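Local coordinates for protein acyl-homoserine-lactone synthase (Mesorhizobium sp. ORS 3359, PDB 6WNS) that catalyses the synthesis of acyl-homoserine lactone quorum-sensing signals, probably from an acyl-coenzyme A and S-adenosylmethionine, at residues K17-Y22 against A55-A60; E46-D51 against G70-P75; I88-T93 against F161-A166; V143-F148 against I175-D180. All blocks are in the same frame, centred on the assembly; numbering follows the deposited sequence.

All four contacts lead onto one mixed sheet. Contacts 1 and 2 are the buried ones: they set helix 16-31 and the loop 46-51 against the neighbouring strands 56-60 and 69-75, and they touch where Tyr57 of contact 1 meets Asp51 of contact 2. Contact 1 is apolar and aromatic, whereas contact 2 is a largely buried network of charges. On the other side of the chain's centre from contact 1, contact 4 pairs strands 140-146 and 174-180 by backbone bonds and is partly buried. Contact 3 adjoins it through Leu163 and Ala176; farther from the centre, with several exposed residues, it joins two loops through two leucines, an alanine, a closely approached glycine and a water.

Contact 1: K17-Y22 against A55-A60; sequences KVLERY and ALYVLA
Val18 and Tyr22, which both touch Leu59 across the contact, are tied one helical turn apart by the bond from Tyr22 N to Val18 O, 2.7 Å. Between helix and strand there is no hydrogen bond. CG of Tyr22 stands anti to the backbone N (chi1 167°), on a side chain that leaves the helix toward the strand. Its CE2 comes within 3.5 Å of Tyr57 CD1, the two rings meeting obliquely with centroids 5.2 Å apart and planes at 61°. Tyr22 CD1 lies 3.8 Å from Leu59 CD2. The Leu59 and Val18 side chains slide past each other in opposite directions, CD1 to CG1 at 3.8 Å; Leu19 crosses Tyr57 at about a right angle, CD2 to CD2 at 4.0 Å. Tyrosine suits both aromatic places, having a broad apolar ring and a polar tip: Tyr22 OH hydrogen-bonds Arg26, and Tyr57 OH hydrogen-bonds Asp51. An alanine in place of Tyr22 would probably open a gap between Leu59 CD2 and the Tyr57 ring and leave Arg26 without this hydroxyl. The helix lies across the strand at 89°, its axis 11.2 Å away, while strands 4-7 and 69-75 flank strand 56-60 in the sheet and Phe107 of strand 100-108 touches Tyr22.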
loop_
_atom_site.group_PDB
_atom_site.type_symbol
_atom_site.label_atom_id
_atom_site.label_comp_id
_atom_site.label_asym_id
_atom_site.label_seq_id
_atom_site.Cartn_x
_atom_site.Cartn_y
_atom_site.Cartn_z
ATOM N N LYS A 17 -15.768 5.078 -11.617
ATOM C CA LYS A 17 -15.394 6.515 -11.604
ATOM C C LYS A 17 -14.280 6.702 -10.582
ATOM O O LYS A 17 -13.349 7.433 -10.892
ATOM C CB LYS A 17 -16.655 7.379 -11.398
ATOM C CG LYS A 17 -17.459 7.539 -12.678
ATOM C CD LYS A 17 -18.588 8.568 -12.566
ATOM C CE LYS A 17 -19.843 8.021 -11.924
ATOM N NZ LYS A 17 -20.699 9.130 -11.435
ATOM N N VAL A 18 -14.328 6.013 -9.437
ATOM C CA VAL A 18 -13.265 6.126 -8.414
ATOM C C VAL A 18 -11.982 5.615 -9.094
ATOM O O VAL A 18 -10.869 6.236 -8.880
ATOM C CB VAL A 18 -13.627 5.371 -7.116
ATOM C CG1 VAL A 18 -12.440 5.161 -6.194
ATOM C CG2 VAL A 18 -14.763 6.081 -6.357
ATOM N N LEU A 19 -12.032 4.476 -9.759
ATOM C CA LEU A 19 -10.770 3.941 -10.348
ATOM C C LEU A 19 -10.192 4.897 -11.429
ATOM O O LEU A 19 -8.956 5.029 -11.514
ATOM C CB LEU A 19 -10.984 2.505 -10.864
ATOM C CG LEU A 19 -11.073 1.380 -9.808
ATOM C CD1 LEU A 19 -11.692 0.112 -10.374
ATOM C CD2 LEU A 19 -9.724 1.069 -9.143
ATOM N N GLU A 20 -11.027 5.469 -12.271
ATOM C CA GLU A 20 -10.611 6.438 -13.318
ATOM C C GLU A 20 -9.919 7.610 -12.629
ATOM O O GLU A 20 -8.803 7.893 -13.036
ATOM C CB GLU A 20 -11.801 6.785 -14.224
ATOM C CG GLU A 20 -11.932 5.698 -15.248
ATOM C CD GLU A 20 -13.238 5.518 -15.971
ATOM O OE1 GLU A 20 -14.080 6.428 -15.882
ATOM O OE2 GLU A 20 -13.363 4.467 -16.645
ATOM N N ARG A 21 -10.484 8.142 -11.519
ATOM C CA ARG A 21 -9.824 9.237 -10.765
ATOM C C ARG A 21 -8.526 8.714 -10.153
ATOM O O ARG A 21 -7.550 9.432 -10.161
ATOM C CB ARG A 21 -10.782 9.826 -9.720
ATOM C CG ARG A 21 -11.919 10.615 -10.368
ATOM C CD ARG A 21 -12.655 11.526 -9.412
ATOM N NE ARG A 21 -13.064 10.861 -8.184
ATOM C CZ ARG A 21 -14.198 10.179 -8.028
ATOM N NH1 ARG A 21 -15.050 10.049 -9.043
ATOM N NH2 ARG A 21 -14.456 9.650 -6.838
ATOM N N TYR A 22 -8.538 7.484 -9.633
ATOM C CA TYR A 22 -7.375 6.881 -8.964
ATOM C C TYR A 22 -6.196 6.827 -9.977
ATOM O O TYR A 22 -5.077 7.223 -9.611
ATOM C CB TYR A 22 -7.770 5.488 -8.449
ATOM C CG TYR A 22 -6.598 4.654 -8.030
ATOM C CD1 TYR A 22 -5.861 4.995 -6.900
ATOM C CD2 TYR A 22 -6.175 3.546 -8.767
ATOM C CE1 TYR A 22 -4.712 4.311 -6.551
ATOM C CE2 TYR A 22 -5.072 2.795 -8.357
ATOM C CZ TYR A 22 -4.377 3.130 -7.208
ATOM O OH TYR A 22 -3.280 2.400 -6.857
ATOM N N ALA A 55 -4.976 -7.374 -8.642
ATOM C CA ALA A 55 -4.723 -6.255 -7.723
ATOM C C ALA A 55 -5.930 -5.993 -6.836
ATOM O O ALA A 55 -7.090 -6.086 -7.308
ATOM C CB ALA A 55 -4.287 -5.003 -8.461
ATOM N N LEU A 56 -5.620 -5.593 -5.591
ATOM C CA LEU A 56 -6.549 -4.991 -4.634
ATOM C C LEU A 56 -6.176 -3.538 -4.385
ATOM O O LEU A 56 -5.032 -3.270 -4.115
ATOM C CB LEU A 56 -6.481 -5.772 -3.318
ATOM C CG LEU A 56 -6.476 -7.296 -3.448
ATOM C CD1 LEU A 56 -6.367 -7.870 -2.038
ATOM C CD2 LEU A 56 -7.728 -7.800 -4.115
ATOM N N TYR A 57 -7.167 -2.656 -4.418
ATOM C CA TYR A 57 -7.006 -1.203 -4.164
ATOM C C TYR A 57 -7.722 -0.880 -2.856
ATOM O O TYR A 57 -8.940 -1.063 -2.674
ATOM C CB TYR A 57 -7.498 -0.399 -5.360
ATOM C CG TYR A 57 -6.800 -0.809 -6.622
ATOM C CD1 TYR A 57 -5.528 -0.336 -6.898
ATOM C CD2 TYR A 57 -7.367 -1.727 -7.487
ATOM C CE1 TYR A 57 -4.844 -0.733 -8.050
ATOM C CE2 TYR A 57 -6.680 -2.186 -8.599
ATOM C CZ TYR A 57 -5.414 -1.679 -8.887
ATOM O OH TYR A 57 -4.740 -2.035 -10.006
ATOM N N VAL A 58 -6.928 -0.410 -1.919
ATOM C CA VAL A 58 -7.416 0.064 -0.608
ATOM C C VAL A 58 -7.428 1.582 -0.592
ATOM O O VAL A 58 -6.360 2.194 -0.403
ATOM C CB VAL A 58 -6.540 -0.457 0.517
ATOM C CG1 VAL A 58 -7.218 -0.139 1.838
ATOM C CG2 VAL A 58 -6.304 -1.959 0.359
ATOM N N LEU A 59 -8.598 2.156 -0.832
ATOM C CA LEU A 59 -8.733 3.597 -1.097
ATOM C C LEU A 59 -9.472 4.288 0.045
ATOM O O LEU A 59 -10.598 3.855 0.416
ATOM C CB LEU A 59 -9.445 3.746 -2.422
ATOM C CG LEU A 59 -8.693 3.067 -3.590
ATOM C CD1 LEU A 59 -9.422 3.376 -4.843
ATOM C CD2 LEU A 59 -7.226 3.542 -3.636
ATOM N N ALA A 60 -8.873 5.382 0.509
ATOM C CA ALA A 60 -9.489 6.303 1.488
ATOM C C ALA A 60 -10.288 7.380 0.732
ATOM O O ALA A 60 -9.651 8.150 -0.055
ATOM C CB ALA A 60 -8.404 6.859 2.352
#

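Contact 2: E46-D51 against G70-P75; sequences EIDAFD and GSRLVP
Asp48 chi1 (76°) puts CG between the backbone N and the carbonyl carbon, and Arg72 chi3 (64°) sets NE off an otherwise extended chain; the two groups then meet tip to tip. The guanidinium grips the carboxylate end-on: NH1 to Asp48 OD1 at 2.8 Å, and NH2 to the syn lone pair of Asp48 OD2 at 2.9 Å. NH1 also makes a weak bond to Asp51 OD2, 2.9 Å long. Asp48 OD1 has a further donor, Phe50 N at 2.8 Å, on the opposite face of the carboxylate from NH1; this Asx turn, with Asp48 N bonded to Asp51 OD1, shapes the type I turn 48-51. Phe50 CB lies 3.7 Å from Arg72 NH1, over one face of the guanidinium, and Val74 CG2 packs on the same CB. An alanine at Asp48 would probably leave Phe50 N without its acceptor and Arg72 with just the weak Asp51 bond in this contact. Arg72 NE donates to Thr104 OG1 of the adjoining strand 100-108; Arg105 also pairs with Asp48 OD2, while Asp51 is held by Arg26 and by the Tyr57 hydroxyl. Such interlinked charges, consistent with the electrostatic cluster of LuxI-type synthases, probably offset one another's burial.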
loop_
_atom_site.group_PDB
_atom_site.type_symbol
_atom_site.label_atom_id
_atom_site.label_comp_id
_atom_site.label_asym_id
_atom_site.label_seq_id
_atom_site.Cartn_x
_atom_site.Cartn_y
_atom_site.Cartn_z
ATOM N N GLU A 46 -1.141 6.855 -14.712
ATOM C CA GLU A 46 0.058 6.009 -14.414
ATOM C C GLU A 46 -0.474 4.617 -14.052
ATOM O O GLU A 46 -1.362 4.464 -13.191
ATOM C CB GLU A 46 0.958 6.678 -13.408
ATOM C CG GLU A 46 2.282 5.934 -13.165
ATOM C CD GLU A 46 2.183 4.728 -12.236
ATOM O OE1 GLU A 46 1.406 4.779 -11.262
ATOM O OE2 GLU A 46 2.993 3.756 -12.468
ATOM N N ILE A 47 0.156 3.603 -14.650
ATOM C CA ILE A 47 -0.301 2.219 -14.537
ATOM C C ILE A 47 0.919 1.334 -14.805
ATOM O O ILE A 47 1.721 1.646 -15.668
ATOM C CB ILE A 47 -1.528 1.974 -15.455
ATOM C CG1 ILE A 47 -2.158 0.607 -15.228
ATOM C CG2 ILE A 47 -1.139 2.134 -16.905
ATOM C CD1 ILE A 47 -3.492 0.405 -15.999
ATOM N N ASP A 48 1.023 0.236 -14.069
ATOM C CA ASP A 48 2.190 -0.648 -14.188
ATOM C C ASP A 48 1.739 -2.090 -14.407
ATOM O O ASP A 48 0.526 -2.400 -14.575
ATOM C CB ASP A 48 3.145 -0.450 -13.012
ATOM C CG ASP A 48 2.695 -1.080 -11.712
ATOM O OD1 ASP A 48 1.674 -1.810 -11.747
ATOM O OD2 ASP A 48 3.314 -0.719 -10.675
ATOM N N ALA A 49 2.717 -2.987 -14.484
ATOM C CA ALA A 49 2.439 -4.399 -14.829
ATOM C C ALA A 49 1.557 -5.056 -13.774
ATOM O O ALA A 49 1.029 -6.140 -14.043
ATOM C CB ALA A 49 3.777 -5.097 -14.961
ATOM N N PHE A 50 1.456 -4.494 -12.580
ATOM C CA PHE A 50 0.767 -5.124 -11.446
ATOM C C PHE A 50 -0.659 -4.656 -11.317
ATOM O O PHE A 50 -1.427 -5.224 -10.484
ATOM C CB PHE A 50 1.548 -4.911 -10.156
ATOM C CG PHE A 50 3.000 -5.289 -10.339
ATOM C CD1 PHE A 50 3.377 -6.590 -10.708
ATOM C CD2 PHE A 50 3.998 -4.353 -10.134
ATOM C CE1 PHE A 50 4.727 -6.918 -10.882
ATOM C CE2 PHE A 50 5.327 -4.674 -10.355
ATOM C CZ PHE A 50 5.698 -5.973 -10.667
ATOM N N ASP A 51 -1.067 -3.708 -12.162
ATOM C CA ASP A 51 -2.473 -3.271 -12.186
ATOM C C ASP A 51 -3.224 -4.211 -13.123
ATOM O O ASP A 51 -3.382 -3.862 -14.302
ATOM C CB ASP A 51 -2.543 -1.790 -12.623
ATOM C CG ASP A 51 -1.937 -0.834 -11.651
ATOM O OD1 ASP A 51 -0.907 -0.200 -11.993
ATOM O OD2 ASP A 51 -2.423 -0.823 -10.483
ATOM N N GLY A 70 -4.279 6.137 -0.158
ATOM C CA GLY A 70 -4.559 4.730 -0.471
ATOM C C GLY A 70 -3.352 3.858 -0.526
ATOM O O GLY A 70 -2.290 4.276 -0.051
ATOM N N SER A 71 -3.572 2.635 -1.031
ATOM C CA SER A 71 -2.520 1.616 -1.176
ATOM C C SER A 71 -3.022 0.514 -2.083
ATOM O O SER A 71 -4.215 0.496 -2.386
ATOM C CB SER A 71 -2.052 1.139 0.187
ATOM O OG SER A 71 -3.041 1.375 1.134
ATOM N N ARG A 72 -2.115 -0.352 -2.474
ATOM C CA ARG A 72 -2.374 -1.477 -3.384
ATOM C C ARG A 72 -1.764 -2.723 -2.770
ATOM O O ARG A 72 -0.732 -2.622 -2.086
ATOM C CB ARG A 72 -1.758 -1.253 -4.749
ATOM C CG ARG A 72 -2.001 -2.341 -5.766
ATOM C CD ARG A 72 -1.368 -1.918 -7.087
ATOM N NE ARG A 72 0.094 -1.759 -7.098
ATOM C CZ ARG A 72 0.790 -1.643 -8.200
ATOM N NH1 ARG A 72 0.133 -1.613 -9.362
ATOM N NH2 ARG A 72 2.126 -1.572 -8.178
ATOM N N LEU A 73 -2.515 -3.793 -2.870
ATOM C CA LEU A 73 -2.049 -5.138 -2.466
ATOM C C LEU A 73 -2.111 -6.040 -3.688
ATOM O O LEU A 73 -3.196 -6.099 -4.392
ATOM C CB LEU A 73 -2.962 -5.653 -1.368
ATOM C CG LEU A 73 -2.768 -5.030 0.003
ATOM C CD1 LEU A 73 -3.860 -5.487 0.949
ATOM C CD2 LEU A 73 -1.393 -5.346 0.569
ATOM N N VAL A 74 -1.069 -6.848 -3.819
ATOM C CA VAL A 74 -0.951 -7.904 -4.854
ATOM C C VAL A 74 -0.610 -9.245 -4.209
ATOM O O VAL A 74 0.287 -9.312 -3.372
ATOM C CB VAL A 74 0.131 -7.444 -5.833
ATOM C CG1 VAL A 74 0.402 -8.457 -6.919
ATOM C CG2 VAL A 74 -0.258 -6.119 -6.465
ATOM N N PRO A 75 -1.257 -10.356 -4.607
ATOM C CA PRO A 75 -0.928 -11.668 -4.034
ATOM C C PRO A 75 0.556 -11.997 -4.283
ATOM O O PRO A 75 1.077 -11.827 -5.396
ATOM C CB PRO A 75 -1.884 -12.644 -4.747
ATOM C CG PRO A 75 -2.675 -11.887 -5.738
ATOM C CD PRO A 75 -2.220 -10.439 -5.710
#

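Contact 3: I88-T93 against F161-A166; sequences ILAGGT and FELGNA
Apolar contact centres on Ala90 and Leu163, whose CB atoms lie 4.1 Å apart, where the CA atoms of the two segments are nearest. The small methyl of Ala90 goes with a close backbone approach, 4.9 Å between the CA atoms of Ala90 and Leu163. Leu163 and Ala90 also share Met82 of helix 81-84 as a neighbour.

The second kind is contact around carbonyl groups. Gly164 CA approaches Leu89 O at 3.4 Å in a CA-H...O contact, with 140° at the hydrogen. Glycine suits this position because a CB would run straight into that oxygen. Leu89 CG lies anti to the carbonyl carbon, beside the backbone N (chi1 -67°), and its CD2 methyl is 3.8 Å from Asn165 O; the side chain also touches Ile174 and Ala176 of strand 174-180 and Leu167. A type I' turn from Ala90 to Thr93 carries the chain onward, and Gly91 and Gly92 at its two middle positions take the positive phi angles it needs with ease.

Water supplies the third kind. One water donates to Leu89 O at 2.7 Å and to Asn165 O at 2.6 Å, joining two carbonyls that could not bond to each other, since both are acceptors. With no direct hydrogen bond between the segments, the loop leaving the edge strand 160-162 meets the loop 88-93 by close fit and a shared water, a chemistry that depends on shape more than on charge.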
loop_
_atom_site.group_PDB
_atom_site.type_symbol
_atom_site.label_atom_id
_atom_site.label_comp_id
_atom_site.label_asym_id
_atom_site.label_seq_id
_atom_site.Cartn_x
_atom_site.Cartn_y
_atom_site.Cartn_z
ATOM N N ILE A 88 16.592 -9.104 -5.111
ATOM C CA ILE A 88 17.889 -8.997 -4.393
ATOM C C ILE A 88 17.672 -8.502 -2.954
ATOM O O ILE A 88 18.460 -8.924 -2.092
ATOM C CB ILE A 88 18.955 -8.185 -5.151
ATOM C CG1 ILE A 88 20.309 -8.437 -4.496
ATOM C CG2 ILE A 88 18.616 -6.691 -5.230
ATOM C CD1 ILE A 88 21.480 -8.147 -5.383
ATOM N N LEU A 89 16.615 -7.745 -2.660
ATOM C CA LEU A 89 16.349 -7.205 -1.295
ATOM C C LEU A 89 15.927 -8.318 -0.335
ATOM O O LEU A 89 15.951 -8.085 0.895
ATOM C CB LEU A 89 15.252 -6.147 -1.350
ATOM C CG LEU A 89 15.636 -4.863 -2.103
ATOM C CD1 LEU A 89 14.437 -3.962 -2.233
ATOM C CD2 LEU A 89 16.770 -4.107 -1.426
ATOM N N ALA A 90 15.423 -9.424 -0.848
ATOM C CA ALA A 90 14.989 -10.519 0.046
ATOM C C ALA A 90 15.954 -11.693 -0.108
ATOM O O ALA A 90 15.534 -12.823 0.160
ATOM C CB ALA A 90 13.571 -10.914 -0.263
ATOM N N GLY A 91 17.181 -11.441 -0.564
ATOM C CA GLY A 91 18.219 -12.485 -0.700
ATOM C C GLY A 91 17.990 -13.328 -1.954
ATOM O O GLY A 91 18.605 -14.417 -2.067
ATOM N N GLY A 92 17.135 -12.864 -2.853
ATOM C CA GLY A 92 16.826 -13.486 -4.156
ATOM C C GLY A 92 15.558 -14.316 -4.055
ATOM O O GLY A 92 14.998 -14.724 -5.130
ATOM N N THR A 93 15.032 -14.462 -2.824
ATOM C CA THR A 93 13.788 -15.256 -2.584
ATOM C C THR A 93 12.815 -14.495 -1.687
ATOM O O THR A 93 12.792 -14.692 -0.470
ATOM C CB THR A 93 14.149 -16.626 -1.985
ATOM O OG1 THR A 93 14.958 -16.348 -0.749
ATOM C CG2 THR A 93 14.876 -17.498 -2.984
ATOM N N PHE A 161 9.861 -7.702 10.096
ATOM C CA PHE A 161 11.178 -8.363 9.960
ATOM C C PHE A 161 11.788 -7.797 8.682
ATOM O O PHE A 161 11.151 -7.888 7.607
ATOM C CB PHE A 161 11.042 -9.893 9.949
ATOM C CG PHE A 161 11.027 -10.592 11.286
ATOM C CD1 PHE A 161 12.107 -10.512 12.157
ATOM C CD2 PHE A 161 9.983 -11.444 11.618
ATOM C CE1 PHE A 161 12.105 -11.189 13.362
ATOM C CE2 PHE A 161 9.984 -12.137 12.813
ATOM C CZ PHE A 161 11.049 -12.015 13.684
ATOM N N GLU A 162 12.968 -7.191 8.776
ATOM C CA GLU A 162 13.766 -6.850 7.570
ATOM C C GLU A 162 14.114 -8.156 6.835
ATOM O O GLU A 162 14.348 -9.155 7.504
ATOM C CB GLU A 162 15.032 -6.089 7.961
ATOM C CG GLU A 162 14.764 -4.674 8.457
ATOM C CD GLU A 162 14.408 -4.533 9.935
ATOM O OE1 GLU A 162 14.316 -3.282 10.407
ATOM O OE2 GLU A 162 14.233 -5.682 10.634
ATOM N N LEU A 163 14.109 -8.173 5.505
ATOM C CA LEU A 163 14.274 -9.420 4.721
ATOM C C LEU A 163 15.695 -9.424 4.112
ATOM O O LEU A 163 16.121 -10.431 3.499
ATOM C CB LEU A 163 13.252 -9.444 3.568
ATOM C CG LEU A 163 11.806 -9.659 4.010
ATOM C CD1 LEU A 163 10.846 -9.394 2.879
ATOM C CD2 LEU A 163 11.581 -11.081 4.586
ATOM N N GLY A 164 16.458 -8.343 4.326
ATOM C CA GLY A 164 17.794 -8.286 3.745
ATOM C C GLY A 164 18.631 -6.999 4.155
ATOM O O GLY A 164 18.102 -6.141 4.911
ATOM N N ASN A 165 19.603 -6.773 3.260
ATOM C CA ASN A 165 20.447 -5.523 3.232
ATOM C C ASN A 165 19.598 -4.419 2.579
ATOM O O ASN A 165 18.797 -4.781 1.665
ATOM C CB ASN A 165 21.777 -5.716 2.475
ATOM C CG ASN A 165 22.770 -6.635 3.173
ATOM O OD1 ASN A 165 23.039 -6.479 4.375
ATOM N ND2 ASN A 165 23.310 -7.593 2.419
ATOM N N ALA A 166 19.712 -3.195 3.133
ATOM C CA ALA A 166 19.302 -1.934 2.478
ATOM C C ALA A 166 20.095 -1.802 1.184
ATOM O O ALA A 166 21.273 -2.243 1.148
ATOM C CB ALA A 166 19.559 -0.758 3.371
HETATM O O HOH W 1 16.372 -5.722 2.084
#

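Contact 4: V143-F148 against I175-D180; sequences VVCETF and IALLID
Val143 and Leu177 form a hydrogen-bonded antiparallel pair, as do Cys145 and Ile175, with Val144 and Ala176 as the non-hydrogen-bonded pair between them. The first pair is closed by Val143 N to Leu177 O at 3.0 Å and Leu177 N to Val143 O at 2.9 Å. Cys145 N to Ile175 O (3.0 Å) and Ile175 N to Cys145 O (2.8 Å) close the second. The strand directions differ by 127° rather than a full 180°, which shows a marked twist. At Val144 and Ala176 the backbones are nearer, and Ala176 CA makes a CA-H...O contact with Val143 O at 3.2 Å.

Side chains alternate between the faces. Val143, Cys145, Ile175 and Leu177 share one. Val143 and Leu177 lie side by side there, CG1 to CB at 3.7 Å, and Val143 CG1 also reaches Ile179 CD1 at 3.8 Å. Beta-branched Val143 and Ile175 suit extended strands. The approach of Leu177 CD2 to Cys145 SG is unusually short, and with chi2 at 22° the placing of that branch is doubtful. Beyond strand 140-146, Thr147 crosses Ile175 at about a right angle, CG2 to CB at 4.0 Å.

Trp103 of strand 100-108 touches Val143 and Ile179, while Met82 and Leu89 touch Val144 on the other face. Backbone bonds of Ala176 with Leu163 and Leu178 with Phe161 place strand 174-180 between 140-146 and 160-162, the inserted last strand expected of the acetyltransferase-like fold.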
loop_
_atom_site.group_PDB
_atom_site.type_symbol
_atom_site.label_atom_id
_atom_site.label_comp_id
_atom_site.label_asym_id
_atom_site.label_seq_id
_atom_site.Cartn_x
_atom_site.Cartn_y
_atom_site.Cartn_z
ATOM N N VAL A 143 6.776 -5.720 1.610
ATOM C CA VAL A 143 6.870 -4.331 1.060
ATOM C C VAL A 143 8.332 -3.967 0.844
ATOM O O VAL A 143 9.239 -4.366 1.622
ATOM C CB VAL A 143 6.148 -3.343 1.990
ATOM C CG1 VAL A 143 6.847 -3.267 3.361
ATOM C CG2 VAL A 143 5.974 -1.952 1.413
ATOM N N VAL A 144 8.539 -3.161 -0.167
ATOM C CA VAL A 144 9.810 -2.470 -0.482
ATOM C C VAL A 144 9.537 -0.998 -0.158
ATOM O O VAL A 144 8.531 -0.437 -0.705
ATOM C CB VAL A 144 10.166 -2.656 -1.978
ATOM C CG1 VAL A 144 11.468 -1.903 -2.303
ATOM C CG2 VAL A 144 10.248 -4.126 -2.406
ATOM N N CYS A 145 10.254 -0.442 0.788
ATOM C CA CYS A 145 9.998 0.921 1.279
ATOM C C CYS A 145 11.342 1.582 1.607
ATOM O O CYS A 145 12.439 0.890 1.621
ATOM C CB CYS A 145 9.052 0.907 2.466
ATOM S SG CYS A 145 9.772 -0.080 3.791
ATOM N N GLU A 146 11.280 2.905 1.741
ATOM C CA GLU A 146 12.434 3.703 2.176
ATOM C C GLU A 146 12.878 3.196 3.559
ATOM O O GLU A 146 12.018 2.805 4.344
ATOM C CB GLU A 146 12.063 5.174 2.169
ATOM C CG GLU A 146 12.091 5.659 0.739
ATOM C CD GLU A 146 12.273 7.153 0.502
ATOM O OE1 GLU A 146 13.424 7.649 0.526
ATOM O OE2 GLU A 146 11.253 7.762 0.167
ATOM N N THR A 147 14.175 3.270 3.818
ATOM C CA THR A 147 14.790 2.720 5.048
ATOM C C THR A 147 14.324 3.480 6.287
ATOM O O THR A 147 14.588 2.955 7.333
ATOM C CB THR A 147 16.314 2.681 4.969
ATOM O OG1 THR A 147 16.689 4.001 4.552
ATOM C CG2 THR A 147 16.852 1.676 3.978
ATOM N N PHE A 148 13.591 4.597 6.219
ATOM C CA PHE A 148 13.106 5.266 7.468
ATOM C C PHE A 148 11.795 4.630 7.963
ATOM O O PHE A 148 11.358 4.958 9.071
ATOM C CB PHE A 148 12.943 6.785 7.304
ATOM C CG PHE A 148 11.926 7.235 6.277
ATOM C CD1 PHE A 148 10.571 7.260 6.571
ATOM C CD2 PHE A 148 12.321 7.643 5.015
ATOM C CE1 PHE A 148 9.636 7.661 5.633
ATOM C CE2 PHE A 148 11.388 8.074 4.094
ATOM C CZ PHE A 148 10.041 8.056 4.397
ATOM N N ILE A 175 14.562 -0.895 1.359
ATOM C CA ILE A 175 14.699 -2.169 2.129
ATOM C C ILE A 175 13.391 -2.953 1.983
ATOM O O ILE A 175 12.317 -2.359 1.687
ATOM C CB ILE A 175 15.115 -1.896 3.582
ATOM C CG1 ILE A 175 15.577 -3.181 4.304
ATOM C CG2 ILE A 175 14.019 -1.153 4.350
ATOM C CD1 ILE A 175 16.651 -2.945 5.337
ATOM N N ALA A 176 13.491 -4.277 2.017
ATOM C CA ALA A 176 12.349 -5.203 2.034
ATOM C C ALA A 176 11.981 -5.605 3.469
ATOM O O ALA A 176 12.898 -5.975 4.296
ATOM C CB ALA A 176 12.704 -6.370 1.167
ATOM N N LEU A 177 10.680 -5.586 3.768
ATOM C CA LEU A 177 10.100 -5.926 5.099
ATOM C C LEU A 177 9.014 -6.994 4.953
ATOM O O LEU A 177 8.306 -7.000 3.906
ATOM C CB LEU A 177 9.423 -4.656 5.599
ATOM C CG LEU A 177 10.229 -3.656 6.407
ATOM C CD1 LEU A 177 11.734 -3.724 6.214
ATOM C CD2 LEU A 177 9.660 -2.307 6.145
ATOM N N LEU A 178 8.810 -7.825 5.985
ATOM C CA LEU A 178 7.609 -8.706 6.126
ATOM C C LEU A 178 6.816 -8.313 7.386
ATOM O O LEU A 178 7.398 -8.352 8.479
ATOM C CB LEU A 178 8.055 -10.164 6.169
ATOM C CG LEU A 178 6.882 -11.146 6.206
ATOM C CD1 LEU A 178 6.081 -10.999 4.915
ATOM C CD2 LEU A 178 7.331 -12.593 6.426
ATOM N N ILE A 179 5.565 -7.866 7.237
ATOM C CA ILE A 179 4.760 -7.235 8.328
ATOM C C ILE A 179 3.716 -8.241 8.793
ATOM O O ILE A 179 3.004 -8.757 7.921
ATOM C CB ILE A 179 4.118 -5.909 7.844
ATOM C CG1 ILE A 179 5.183 -4.831 7.624
ATOM C CG2 ILE A 179 3.076 -5.398 8.834
ATOM C CD1 ILE A 179 4.826 -3.803 6.553
ATOM N N ASP A 180 3.657 -8.535 10.109
ATOM C CA ASP A 180 2.516 -9.280 10.696
ATOM C C ASP A 180 1.306 -8.286 10.772
ATOM O O ASP A 180 1.329 -7.190 11.347
ATOM C CB ASP A 180 2.840 -9.893 12.069
ATOM C CG ASP A 180 3.928 -10.936 11.961
ATOM O OD1 ASP A 180 4.165 -11.415 10.808
ATOM O OD2 ASP A 180 4.493 -11.310 13.050
#